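Local coordinates for protein probable dehydrogenase (Mesorhizobium loti, PDB 3T37) that probably catalyses the FAD-dependent oxidation of pyridoxine by molecular oxygen, as a pyridoxine 4-oxidase of the GMC oxidoreductase family, at residues A172-G177 and I194-N199; A290-L295 and V387-P392; I458-P463 and A502-A507. All coordinates share one frame; numbering follows the deposited sequence.

Contact 1: residues A172-G177 and I194-N199; sequences AFIEAG and IGVTPN
Ile174 and Val196 meet where helix 168-179 packs against the irregular loop that follows it, a helix-on-loop contact in the FAD-binding GMC oxidoreductase fold. The tight part lies on the buried side of the helix. There Ile174 reaches out with both branches, a division of labour that suits a beta-branched residue. Its CG2, anti to the backbone N, meets CG1 of Val196 at 3.5 Å. The other branch is fully extended (chi2 180°), which carries CD1 over the Thr197-Pro198 peptide, 3.6 Å from Pro198 CD. The Val196 methyls also cover the helix backbone: CG2 lies 3.4 Å from the carbonyl O of Ile174, with chi1 at 96°, well off a staggered value. Gly177 fits the next turn, because a beta carbon there would come only 2.9 Å from Val196 CG2. With an alanine in place of Ile174, Val196 CG1 and Pro198 CD would probably lose their apolar partner, opening a gap between helix and loop. Looser are the margins: Pro198 is partly exposed, and Glu175 points away from the loop, to a salt bridge with Arg184. Within the loop, Thr197 OG1 accepts a hydrogen bond from Gly187 N and donates one to the carbonyl O of Pro198 at 2.8 Å, tilted 29° from the carbonyl plane.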
loop_
_atom_site.group_PDB
_atom_site.type_symbol
_atom_site.label_atom_id
_atom_site.label_comp_id
_atom_site.label_asym_id
_atom_site.label_seq_id
_atom_site.Cartn_x
_atom_site.Cartn_y
_atom_site.Cartn_z
ATOM N N ALA A 172 23.092 -26.468 -11.704
ATOM C CA ALA A 172 23.915 -26.322 -12.900
ATOM C C ALA A 172 23.160 -25.472 -13.925
ATOM O O ALA A 172 23.759 -24.660 -14.632
ATOM C CB ALA A 172 24.256 -27.680 -13.481
ATOM N N PHE A 173 21.841 -25.656 -13.995
ATOM C CA PHE A 173 21.012 -24.845 -14.880
ATOM C C PHE A 173 21.114 -23.362 -14.497
ATOM O O PHE A 173 21.340 -22.490 -15.348
ATOM C CB PHE A 173 19.563 -25.310 -14.790
ATOM C CG PHE A 173 18.596 -24.439 -15.531
ATOM C CD1 PHE A 173 18.455 -24.546 -16.916
ATOM C CD2 PHE A 173 17.824 -23.516 -14.849
ATOM C CE1 PHE A 173 17.538 -23.745 -17.604
ATOM C CE2 PHE A 173 16.910 -22.706 -15.531
ATOM C CZ PHE A 173 16.764 -22.823 -16.901
ATOM N N ILE A 174 20.947 -23.086 -13.211
ATOM C CA ILE A 174 21.075 -21.731 -12.682
ATOM C C ILE A 174 22.449 -21.120 -12.988
ATOM O O ILE A 174 22.551 -19.947 -13.390
ATOM C CB ILE A 174 20.760 -21.727 -11.168
ATOM C CG1 ILE A 174 19.267 -21.972 -10.963
ATOM C CG2 ILE A 174 21.182 -20.424 -10.497
ATOM C CD1 ILE A 174 18.828 -22.003 -9.508
ATOM N N GLU A 175 23.505 -21.910 -12.829
ATOM C CA GLU A 175 24.847 -21.429 -13.157
ATOM C C GLU A 175 24.963 -21.110 -14.636
ATOM O O GLU A 175 25.622 -20.135 -15.023
ATOM C CB GLU A 175 25.899 -22.472 -12.778
ATOM C CG GLU A 175 26.109 -22.578 -11.291
ATOM C CD GLU A 175 26.476 -21.239 -10.691
ATOM O OE1 GLU A 175 27.367 -20.563 -11.268
ATOM O OE2 GLU A 175 25.865 -20.853 -9.659
ATOM N N ALA A 176 24.336 -21.945 -15.463
ATOM C CA ALA A 176 24.384 -21.760 -16.906
ATOM C C ALA A 176 23.765 -20.420 -17.251
ATOM O O ALA A 176 24.332 -19.626 -18.003
ATOM C CB ALA A 176 23.643 -22.891 -17.621
ATOM N N GLY A 177 22.600 -20.161 -16.680
ATOM C CA GLY A 177 21.909 -18.918 -16.964
ATOM C C GLY A 177 22.655 -17.724 -16.405
ATOM O O GLY A 177 22.731 -16.684 -17.049
ATOM N N ILE A 194 13.007 -11.117 -14.110
ATOM C CA ILE A 194 14.020 -11.608 -15.035
ATOM C C ILE A 194 15.276 -11.983 -14.273
ATOM O O ILE A 194 15.812 -11.186 -13.490
ATOM C CB ILE A 194 14.354 -10.563 -16.118
ATOM C CG1 ILE A 194 13.201 -10.499 -17.125
ATOM C CG2 ILE A 194 15.665 -10.911 -16.817
ATOM C CD1 ILE A 194 13.518 -9.704 -18.372
ATOM N N GLY A 195 15.746 -13.206 -14.491
ATOM C CA GLY A 195 16.945 -13.648 -13.817
ATOM C C GLY A 195 16.929 -15.135 -13.561
ATOM O O GLY A 195 16.200 -15.891 -14.218
ATOM N N VAL A 196 17.720 -15.552 -12.583
ATOM C CA VAL A 196 17.981 -16.968 -12.350
ATOM C C VAL A 196 17.766 -17.287 -10.841
ATOM O O VAL A 196 18.250 -16.555 -9.975
ATOM C CB VAL A 196 19.403 -17.297 -12.930
ATOM C CG1 VAL A 196 20.495 -17.243 -11.869
ATOM C CG2 VAL A 196 19.416 -18.589 -13.724
ATOM N N THR A 197 16.987 -18.329 -10.534
ATOM C CA THR A 197 16.617 -18.665 -9.142
ATOM C C THR A 197 15.798 -19.961 -9.036
ATOM O O THR A 197 15.128 -20.365 -9.988
ATOM C CB THR A 197 15.757 -17.545 -8.483
ATOM O OG1 THR A 197 15.395 -17.926 -7.150
ATOM C CG2 THR A 197 14.472 -17.315 -9.277
ATOM N N PRO A 198 15.862 -20.630 -7.880
ATOM C CA PRO A 198 14.867 -21.683 -7.669
ATOM C C PRO A 198 13.501 -21.042 -7.533
ATOM O O PRO A 198 13.408 -19.950 -6.962
ATOM C CB PRO A 198 15.270 -22.279 -6.317
ATOM C CG PRO A 198 16.734 -21.976 -6.192
ATOM C CD PRO A 198 16.905 -20.625 -6.837
ATOM N N ASN A 199 12.462 -21.691 -8.051
ATOM C CA ASN A 199 11.103 -21.203 -7.869
ATOM C C ASN A 199 10.758 -21.247 -6.399
ATOM O O ASN A 199 11.076 -22.226 -5.715
ATOM C CB ASN A 199 10.097 -22.096 -8.613
ATOM C CG ASN A 199 10.365 -22.168 -10.096
ATOM O OD1 ASN A 199 10.917 -21.234 -10.687
ATOM N ND2 ASN A 199 9.975 -23.284 -10.713
#

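Contact 2: residues A290-L295 and V387-P392; sequences AGVGCL and VRISGP
Ala290 packs its single methyl group against Ile389 at the C-terminal end of helix 284-290, where a Schellman motif ends the helix and Gly291, with positive phi, turns the chain away. CB of Ala290 sits 3.7 Å from Ile389 CG1; so small a side chain lets the second segment come close to the helix end. Ile389 holds CG1 between its backbone N and carbonyl carbon (chi1 59°), and from there CD1 runs on to Val292, meeting CG2 at 3.8 Å, the two side chains crossing at about a right angle. The same Val292 methyl lies 3.9 Å from Pro392 CB, so it fills the corner between isoleucine and proline. Around this apolar patch the backbones draw together. The carbonyl O of Ala290 receives a CA-H...O contact from Gly391 CA at 3.3 Å (155° at the hydrogen), and Pro392 CD lies equally near that oxygen. Glycine suits position 391, since a beta carbon would clash with Pro392 CD. Farther out, helix 268-278 meets Ile389 through Ala274 and Met277, while strand 386-388, which leads into the turn, pairs with strand 399-401. The turn itself is tied down on its far side by Ser390, whose OG hydrogen-bonds to the carbonyl O of Arg397.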
loop_
_atom_site.group_PDB
_atom_site.type_symbol
_atom_site.label_atom_id
_atom_site.label_comp_id
_atom_site.label_asym_id
_atom_site.label_seq_id
_atom_site.Cartn_x
_atom_site.Cartn_y
_atom_site.Cartn_z
ATOM N N ALA A 290 -26.679 -23.819 -28.100
ATOM C CA ALA A 290 -26.586 -24.784 -27.012
ATOM C C ALA A 290 -27.976 -25.103 -26.485
ATOM O O ALA A 290 -28.129 -25.911 -25.559
ATOM C CB ALA A 290 -25.700 -24.244 -25.900
ATOM N N GLY A 291 -28.990 -24.458 -27.067
ATOM C CA GLY A 291 -30.368 -24.696 -26.665
ATOM C C GLY A 291 -30.727 -24.074 -25.318
ATOM O O GLY A 291 -31.567 -24.602 -24.583
ATOM N N VAL A 292 -30.094 -22.950 -24.997
ATOM C CA VAL A 292 -30.369 -22.223 -23.759
ATOM C C VAL A 292 -30.999 -20.868 -24.113
ATOM O O VAL A 292 -30.473 -20.152 -24.971
ATOM C CB VAL A 292 -29.038 -21.952 -22.980
ATOM C CG1 VAL A 292 -29.295 -21.078 -21.749
ATOM C CG2 VAL A 292 -28.385 -23.256 -22.564
ATOM N N GLY A 293 -32.110 -20.508 -23.470
ATOM C CA GLY A 293 -32.705 -19.191 -23.678
ATOM C C GLY A 293 -31.776 -18.063 -23.227
ATOM O O GLY A 293 -31.168 -18.140 -22.151
ATOM N N CYS A 294 -31.657 -17.019 -24.046
ATOM C CA CYS A 294 -30.816 -15.872 -23.707
ATOM C C CYS A 294 -31.596 -14.835 -22.918
ATOM O O CYS A 294 -32.574 -14.259 -23.419
ATOM C CB CYS A 294 -30.232 -15.205 -24.958
ATOM S SG CYS A 294 -29.093 -13.807 -24.559
ATOM N N LEU A 295 -31.149 -14.585 -21.692
ATOM C CA LEU A 295 -31.783 -13.589 -20.843
ATOM C C LEU A 295 -30.953 -12.310 -20.865
ATOM O O LEU A 295 -31.492 -11.199 -20.778
ATOM C CB LEU A 295 -31.919 -14.136 -19.421
ATOM C CG LEU A 295 -32.795 -15.390 -19.288
ATOM C CD1 LEU A 295 -32.658 -16.052 -17.910
ATOM C CD2 LEU A 295 -34.252 -15.038 -19.547
ATOM N N VAL A 387 -14.281 -20.266 -24.823
ATOM C CA VAL A 387 -14.941 -21.419 -24.246
ATOM C C VAL A 387 -16.408 -21.209 -24.503
ATOM O O VAL A 387 -16.914 -20.096 -24.316
ATOM C CB VAL A 387 -14.858 -21.429 -22.711
ATOM C CG1 VAL A 387 -15.429 -22.747 -22.173
ATOM C CG2 VAL A 387 -13.441 -21.199 -22.232
ATOM N N ARG A 388 -17.117 -22.263 -24.883
ATOM C CA ARG A 388 -18.571 -22.157 -24.889
ATOM C C ARG A 388 -19.245 -23.449 -24.484
ATOM O O ARG A 388 -18.710 -24.536 -24.721
ATOM C CB ARG A 388 -19.083 -21.637 -26.235
ATOM C CG ARG A 388 -18.770 -22.475 -27.426
ATOM C CD ARG A 388 -18.718 -21.608 -28.701
ATOM N NE ARG A 388 -17.530 -21.928 -29.500
ATOM C CZ ARG A 388 -17.513 -22.742 -30.557
ATOM N NH1 ARG A 388 -18.634 -23.322 -30.985
ATOM N NH2 ARG A 388 -16.369 -22.971 -31.193
ATOM N N ILE A 389 -20.410 -23.337 -23.854
ATOM C CA ILE A 389 -21.183 -24.526 -23.525
ATOM C C ILE A 389 -21.690 -25.166 -24.809
ATOM O O ILE A 389 -21.859 -24.477 -25.817
ATOM C CB ILE A 389 -22.366 -24.189 -22.613
ATOM C CG1 ILE A 389 -23.292 -23.168 -23.295
ATOM C CG2 ILE A 389 -21.844 -23.649 -21.280
ATOM C CD1 ILE A 389 -24.601 -22.936 -22.523
ATOM N N SER A 390 -21.904 -26.480 -24.785
ATOM C CA SER A 390 -22.461 -27.179 -25.944
ATOM C C SER A 390 -23.920 -27.540 -25.688
ATOM O O SER A 390 -24.633 -27.938 -26.609
ATOM C CB SER A 390 -21.661 -28.445 -26.271
ATOM O OG SER A 390 -21.784 -29.413 -25.235
ATOM N N GLY A 391 -24.365 -27.397 -24.440
ATOM C CA GLY A 391 -25.762 -27.651 -24.106
ATOM C C GLY A 391 -26.096 -27.085 -22.736
ATOM O O GLY A 391 -25.214 -26.522 -22.078
ATOM N N PRO A 392 -27.360 -27.241 -22.292
ATOM C CA PRO A 392 -27.799 -26.670 -21.014
ATOM C C PRO A 392 -27.330 -27.477 -19.816
ATOM O O PRO A 392 -27.391 -26.955 -18.699
ATOM C CB PRO A 392 -29.340 -26.765 -21.083
ATOM C CG PRO A 392 -29.673 -27.214 -22.489
ATOM C CD PRO A 392 -28.455 -27.916 -23.010
#

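Contact 3: residues I458-P463 and A502-A507; sequences ITHHHP and AGPIHA. With FAD (flavin-adenine dinucleotide), chain B.
His462 lays one face of its imidazole over Pro504, in a CH-pi contact: Pro504 CA stands 3.6 Å from the ring centroid, 27° off the normal. The two side chains lie side by side and point the same way, with His462 NE2 3.6 Å from Pro504 CB. Proline's compact ring suits the place between imidazole and flavin. Flavin N10 lies at the edge of the imidazole, near its plane. The opposite face of His462 is met by the carbonyl O of His460, without a hydrogen bond, and CE1 of His462 in turn stands 3.2 Å above the centre of the His460 ring. A hydrogen bond between its ND1 and ND1 of His308 helps to fix the rotation of His462. Ile505 covers the base of the histidine: its CG1 branch is placed between backbone N and carbonyl carbon (chi1 63°), and CD1 lies 3.9 Å from His462 CB. His461 turns away from this packing to the dimethyl end of the isoalloxazine, where FAD C7M sits 3.7 Å above one ring face and Thr459 CG2 covers the other. In an ST turn, Thr459 OG1 accepts from His461 N at 2.7 Å. The N of His506 donates a hydrogen bond to flavin O2 (2.8 Å), an atom less surely placed. His461, Pro504, Ile505 and the helix start at His506 form part of the FAD pocket of a GMC oxidoreductase.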
loop_
_atom_site.group_PDB
_atom_site.type_symbol
_atom_site.label_atom_id
_atom_site.label_comp_id
_atom_site.label_asym_id
_atom_site.label_seq_id
_atom_site.Cartn_x
_atom_site.Cartn_y
_atom_site.Cartn_z
ATOM N N ILE A 458 2.768 -27.934 -24.708
ATOM C CA ILE A 458 1.687 -28.413 -23.861
ATOM C C ILE A 458 1.244 -27.290 -22.934
ATOM O O ILE A 458 1.975 -26.315 -22.710
ATOM C CB ILE A 458 2.113 -29.625 -23.001
ATOM C CG1 ILE A 458 3.299 -29.266 -22.101
ATOM C CG2 ILE A 458 2.461 -30.801 -23.882
ATOM C CD1 ILE A 458 3.668 -30.403 -21.114
ATOM N N THR A 459 0.043 -27.425 -22.392
ATOM C CA THR A 459 -0.463 -26.391 -21.510
ATOM C C THR A 459 0.377 -26.244 -20.248
ATOM O O THR A 459 0.862 -27.232 -19.682
ATOM C CB THR A 459 -1.930 -26.647 -21.109
ATOM O OG1 THR A 459 -2.317 -25.657 -20.150
ATOM C CG2 THR A 459 -2.111 -28.061 -20.515
ATOM N N HIS A 460 0.537 -25.004 -19.800
ATOM C CA HIS A 460 1.229 -24.738 -18.547
ATOM C C HIS A 460 0.202 -24.769 -17.426
ATOM O O HIS A 460 0.550 -24.599 -16.260
ATOM C CB HIS A 460 1.867 -23.356 -18.602
ATOM C CG HIS A 460 3.014 -23.175 -17.659
ATOM N ND1 HIS A 460 3.152 -23.898 -16.496
ATOM C CD2 HIS A 460 4.083 -22.341 -17.713
ATOM C CE1 HIS A 460 4.255 -23.521 -15.875
ATOM N NE2 HIS A 460 4.834 -22.572 -16.587
ATOM N N HIS A 461 -1.067 -24.962 -17.804
ATOM C CA HIS A 461 -2.200 -25.014 -16.866
ATOM C C HIS A 461 -2.561 -23.662 -16.245
ATOM O O HIS A 461 -2.884 -23.604 -15.058
ATOM C CB HIS A 461 -1.961 -26.027 -15.723
ATOM C CG HIS A 461 -1.659 -27.421 -16.182
ATOM N ND1 HIS A 461 -2.624 -28.263 -16.700
ATOM C CD2 HIS A 461 -0.507 -28.134 -16.170
ATOM C CE1 HIS A 461 -2.073 -29.421 -17.011
ATOM N NE2 HIS A 461 -0.789 -29.373 -16.697
ATOM N N HIS A 462 -2.543 -22.586 -17.033
ATOM C CA HIS A 462 -2.955 -21.268 -16.529
ATOM C C HIS A 462 -4.106 -20.627 -17.321
ATOM O O HIS A 462 -3.968 -19.487 -17.775
ATOM C CB HIS A 462 -1.766 -20.294 -16.568
ATOM C CG HIS A 462 -0.523 -20.829 -15.932
ATOM N ND1 HIS A 462 0.738 -20.465 -16.355
ATOM C CD2 HIS A 462 -0.343 -21.698 -14.908
ATOM C CE1 HIS A 462 1.644 -21.094 -15.626
ATOM N NE2 HIS A 462 1.015 -21.846 -14.738
ATOM N N PRO A 463 -5.233 -21.340 -17.499
ATOM C CA PRO A 463 -6.325 -20.731 -18.270
ATOM C C PRO A 463 -6.916 -19.572 -17.485
ATOM O O PRO A 463 -7.035 -19.670 -16.256
ATOM C CB PRO A 463 -7.362 -21.867 -18.368
ATOM C CG PRO A 463 -7.130 -22.671 -17.098
ATOM C CD PRO A 463 -5.618 -22.644 -16.923
ATOM N N ALA A 502 3.263 -12.885 -16.333
ATOM C CA ALA A 502 4.405 -13.564 -16.962
ATOM C C ALA A 502 4.510 -15.062 -16.634
ATOM O O ALA A 502 4.853 -15.881 -17.494
ATOM C CB ALA A 502 5.706 -12.864 -16.582
ATOM N N GLY A 503 4.229 -15.424 -15.386
ATOM C CA GLY A 503 4.422 -16.796 -14.962
ATOM C C GLY A 503 3.129 -17.369 -14.436
ATOM O O GLY A 503 2.059 -16.859 -14.751
ATOM N N PRO A 504 3.227 -18.428 -13.630
ATOM C CA PRO A 504 2.063 -19.093 -13.020
ATOM C C PRO A 504 1.161 -18.089 -12.304
ATOM O O PRO A 504 1.642 -17.125 -11.682
ATOM C CB PRO A 504 2.702 -20.075 -12.036
ATOM C CG PRO A 504 4.070 -20.394 -12.659
ATOM C CD PRO A 504 4.507 -19.072 -13.268
ATOM N N ILE A 505 -0.144 -18.317 -12.385
ATOM C CA ILE A 505 -1.107 -17.288 -12.019
ATOM C C ILE A 505 -1.780 -17.463 -10.659
ATOM O O ILE A 505 -2.684 -16.690 -10.317
ATOM C CB ILE A 505 -2.200 -17.178 -13.099
ATOM C CG1 ILE A 505 -2.984 -18.488 -13.203
ATOM C CG2 ILE A 505 -1.576 -16.837 -14.434
ATOM C CD1 ILE A 505 -4.192 -18.413 -14.176
ATOM N N HIS A 506 -1.367 -18.467 -9.885
ATOM C CA HIS A 506 -2.021 -18.726 -8.595
ATOM C C HIS A 506 -1.980 -17.494 -7.702
ATOM O O HIS A 506 -3.003 -17.100 -7.147
ATOM C CB HIS A 506 -1.350 -19.885 -7.851
ATOM C CG HIS A 506 -2.130 -20.391 -6.677
ATOM N ND1 HIS A 506 -1.533 -20.750 -5.487
ATOM C CD2 HIS A 506 -3.456 -20.625 -6.522
ATOM C CE1 HIS A 506 -2.461 -21.169 -4.643
ATOM N NE2 HIS A 506 -3.636 -21.106 -5.246
ATOM N N ALA A 507 -0.802 -16.879 -7.563
ATOM C CA ALA A 507 -0.657 -15.712 -6.683
ATOM C C ALA A 507 -1.593 -14.580 -7.116
ATOM O O ALA A 507 -2.275 -13.973 -6.288
ATOM C CB ALA A 507 0.801 -15.219 -6.657
HETATM P PA FAD B . -9.945 -23.353 -9.169
HETATM O O1A FAD B . -9.794 -24.384 -10.259
HETATM O O2A FAD B . -8.792 -23.388 -8.177
HETATM O O5B FAD B . -11.308 -23.561 -8.347
HETATM C C5B FAD B . -12.540 -23.730 -9.002
HETATM C C4B FAD B . -13.397 -24.546 -8.045
HETATM O O4B FAD B . -14.760 -24.435 -8.403
HETATM C C3B FAD B . -13.047 -26.024 -8.072
HETATM O O3B FAD B . -12.891 -26.436 -6.726
HETATM C C2B FAD B . -14.258 -26.655 -8.751
HETATM O O2B FAD B . -14.510 -27.994 -8.377
HETATM C C1B FAD B . -15.375 -25.709 -8.336
HETATM N N9A FAD B . -16.498 -25.655 -9.280
HETATM C C8A FAD B . -16.418 -25.544 -10.647
HETATM N N7A FAD B . -17.685 -25.491 -11.133
HETATM C C5A FAD B . -18.560 -25.545 -10.113
HETATM C C6A FAD B . -19.954 -25.531 -10.061
HETATM N N6A FAD B . -20.687 -25.319 -11.160
HETATM N N1A FAD B . -20.579 -25.603 -8.829
HETATM C C2A FAD B . -19.831 -25.702 -7.672
HETATM N N3A FAD B . -18.453 -25.719 -7.733
HETATM C C4A FAD B . -17.826 -25.641 -8.935
HETATM N N1 FAD B . -0.489 -21.908 -10.596
HETATM C C2 FAD B . 0.666 -21.428 -10.028
HETATM O O2 FAD B . 0.757 -20.240 -9.736
HETATM N N3 FAD B . 1.745 -22.256 -9.807
HETATM C C4 FAD B . 1.672 -23.581 -10.159
HETATM O O4 FAD B . 2.630 -24.323 -9.961
HETATM C C4X FAD B . 0.511 -24.076 -10.730
HETATM N N5 FAD B . 0.445 -25.397 -11.080
HETATM C C5X FAD B . -0.708 -25.916 -11.640
HETATM C C6 FAD B . -0.744 -27.269 -11.967
HETATM C C7 FAD B . -1.890 -27.815 -12.508
HETATM C C7M FAD B . -1.934 -29.275 -12.869
HETATM C C8 FAD B . -2.988 -26.996 -12.718
HETATM C C8M FAD B . -4.202 -27.607 -13.322
HETATM C C9 FAD B . -2.965 -25.634 -12.396
HETATM C C9A FAD B . -1.811 -25.089 -11.844
HETATM N N10 FAD B . -1.738 -23.747 -11.503
HETATM C C10 FAD B . -0.578 -23.241 -10.943
HETATM C "C1'" FAD B . -2.890 -22.826 -11.746
HETATM C "C2'" FAD B . -3.664 -22.530 -10.480
HETATM O "O2'" FAD B . -3.799 -23.725 -9.745
HETATM C "C3'" FAD B . -5.023 -22.005 -10.890
HETATM O "O3'" FAD B . -4.868 -20.964 -11.841
HETATM C "C4'" FAD B . -5.782 -21.481 -9.683
HETATM O "O4'" FAD B . -5.961 -22.550 -8.781
HETATM C "C5'" FAD B . -7.129 -20.950 -10.165
HETATM O "O5'" FAD B . -7.983 -20.769 -9.070
HETATM P P FAD B . -9.549 -20.525 -9.333
HETATM O O1P FAD B . -10.191 -20.130 -8.012
HETATM O O2P FAD B . -9.706 -19.470 -10.432
HETATM O O3P FAD B . -10.139 -21.917 -9.873
#

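In the fold
Contact 3 is the one at the cofactor: its centre lies about 4 Å from that of the chain and it lines the FAD pocket, while the other two flank it on opposite sides of the chain's centre. Contact 1 is the nearer neighbour, its centre about 19 Å from that of contact 3 and its Pro198 side chain about 13 Å from FAD. Contact 2 is centred about 27 Å from contact 3, yet its Ile389 side chain is about 10 Å from FAD, because the adenine end reaches toward it, whereas contact 3 holds the flavin. Nearest atoms of either outer contact stay about 7 Å from contact 3. Contacts 1 and 2 have centres about 47 Å apart.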